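Putative uronate isomerase (Thermotoga maritima, PDB 4NAR) probably acts as a lactate racemase-like enzyme, though its own substrate and reaction remain unconfirmed. Local coordinates at residues 201-204 with 205-209. Sequence-based numbering, arbitrary orientation.
Sequences KIIN and RASEM
From K201 to E208 the chain runs as regular alpha-helix, R205, A206, S207 and E208 each giving their backbone N-H to the carbonyl four residues earlier, with A206 N to I202 O (3.0 Å) the straightest of these bonds at 167°. S207 illustrates how a small polar side chain can be satisfied inside such a helix. With OG anti to the carbonyl carbon and beside its own backbone N (chi1 -58°), the hydroxyl folds back along the helix and donates to I203 O at 2.6 Å. That oxygen is gripped twice, since S207 N also reaches I203 O, at 3.0 Å, and the two donors approach from opposite faces of the carbonyl plane. The CG2 methyl of I203 comes no nearer than 4.1 Å to S207 OG, a loose approach alongside the bond. With an alanine here in place of S207, I203 O would probably be left with a backbone N-H as its one donor from this turn, and the space by CG2 would be less well filled. One residue further along, N204 O takes the N-H of E208 and also a hydrogen bond from the hydroxyl of Y242. The S207 bond is the classic intrahelical serine-to-carbonyl hydrogen bond, from i to i-4, here in an amphipathic helix, 198-213, that meets strand 107-113 and helix 115-121 through I202 and R205, and helix 241-259 through N204 and S207.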
loop_
_atom_site.group_PDB
_atom_site.type_symbol
_atom_site.label_atom_id
_atom_site.label_comp_id
_atom_site.label_asym_id
_atom_site.label_seq_id
_atom_site.Cartn_x
_atom_site.Cartn_y
_atom_site.Cartn_z
ATOM N N LYS A 201 -7.856 10.877 -6.945
ATOM C CA LYS A 201 -8.073 12.325 -7.142
ATOM C C LYS A 201 -7.431 13.192 -6.056
ATOM O O LYS A 201 -6.792 14.210 -6.361
ATOM C CB LYS A 201 -9.564 12.657 -7.211
ATOM C CG LYS A 201 -10.231 12.278 -8.530
ATOM C CD LYS A 201 -11.751 12.497 -8.445
ATOM C CE LYS A 201 -12.404 12.381 -9.817
ATOM N NZ LYS A 201 -12.302 10.984 -10.311
ATOM N N ILE A 202 -7.628 12.802 -4.795
ATOM C CA ILE A 202 -7.044 13.507 -3.652
ATOM C C ILE A 202 -5.508 13.484 -3.718
ATOM O O ILE A 202 -4.834 14.509 -3.528
ATOM C CB ILE A 202 -7.489 12.861 -2.316
ATOM C CG1 ILE A 202 -8.982 13.101 -2.078
ATOM C CG2 ILE A 202 -6.689 13.415 -1.147
ATOM C CD1 ILE A 202 -9.529 12.347 -0.872
ATOM N N ILE A 203 -4.973 12.300 -3.996
ATOM C CA ILE A 203 -3.536 12.098 -4.074
ATOM C C ILE A 203 -2.914 12.968 -5.158
ATOM O O ILE A 203 -1.873 13.604 -4.927
ATOM C CB ILE A 203 -3.198 10.597 -4.320
ATOM C CG1 ILE A 203 -3.371 9.803 -3.020
ATOM C CG2 ILE A 203 -1.776 10.425 -4.881
ATOM C CD1 ILE A 203 -3.227 8.302 -3.206
ATOM N N ASN A 204 -3.547 12.990 -6.335
ATOM C CA ASN A 204 -3.029 13.766 -7.460
ATOM C C ASN A 204 -3.112 15.262 -7.190
ATOM O O ASN A 204 -2.182 16.016 -7.499
ATOM C CB ASN A 204 -3.778 13.441 -8.750
ATOM C CG ASN A 204 -3.504 12.020 -9.259
ATOM O OD1 ASN A 204 -2.635 11.292 -8.730
ATOM N ND2 ASN A 204 -4.244 11.625 -10.309
ATOM N N ARG A 205 -4.225 15.688 -6.599
ATOM C CA ARG A 205 -4.437 17.108 -6.319
ATOM C C ARG A 205 -3.389 17.623 -5.343
ATOM O O ARG A 205 -2.771 18.663 -5.575
ATOM C CB ARG A 205 -5.859 17.353 -5.797
ATOM C CG ARG A 205 -6.141 18.782 -5.326
ATOM C CD ARG A 205 -5.922 19.821 -6.422
ATOM N NE ARG A 205 -6.253 21.181 -5.975
ATOM C CZ ARG A 205 -5.358 22.163 -5.833
ATOM N NH1 ARG A 205 -4.068 21.941 -6.113
ATOM N NH2 ARG A 205 -5.750 23.370 -5.419
ATOM N N ALA A 206 -3.154 16.870 -4.274
ATOM C CA ALA A 206 -2.162 17.249 -3.273
ATOM C C ALA A 206 -0.717 17.219 -3.822
ATOM O O ALA A 206 0.112 18.091 -3.506
ATOM C CB ALA A 206 -2.293 16.350 -2.088
ATOM N N SER A 207 -0.429 16.225 -4.660
ATOM C CA SER A 207 0.920 16.051 -5.187
ATOM C C SER A 207 1.335 17.196 -6.090
ATOM O O SER A 207 2.526 17.493 -6.212
ATOM C CB SER A 207 1.050 14.734 -5.947
ATOM O OG SER A 207 0.726 13.660 -5.089
ATOM N N GLU A 208 0.354 17.816 -6.741
ATOM C CA GLU A 208 0.620 18.976 -7.576
ATOM C C GLU A 208 1.353 20.051 -6.776
ATOM O O GLU A 208 2.378 20.580 -7.212
ATOM C CB GLU A 208 -0.687 19.550 -8.091
ATOM C CG GLU A 208 -0.994 19.162 -9.516
ATOM C CD GLU A 208 -2.090 20.026 -10.112
ATOM O OE1 GLU A 208 -3.277 19.853 -9.724
ATOM O OE2 GLU A 208 -1.754 20.889 -10.959
HETATM N N MSE A 209 0.825 20.358 -5.595
HETATM C CA MSE A 209 1.419 21.385 -4.741
HETATM C C MSE A 209 2.812 20.969 -4.250
HETATM O O MSE A 209 3.692 21.810 -4.024
HETATM C CB MSE A 209 0.500 21.679 -3.556
HETATM C CG MSE A 209 -0.516 22.788 -3.805
HETATM SE SE MSE A 209 -1.787 22.845 -2.320
HETATM C CE MSE A 209 -2.781 21.231 -2.774
#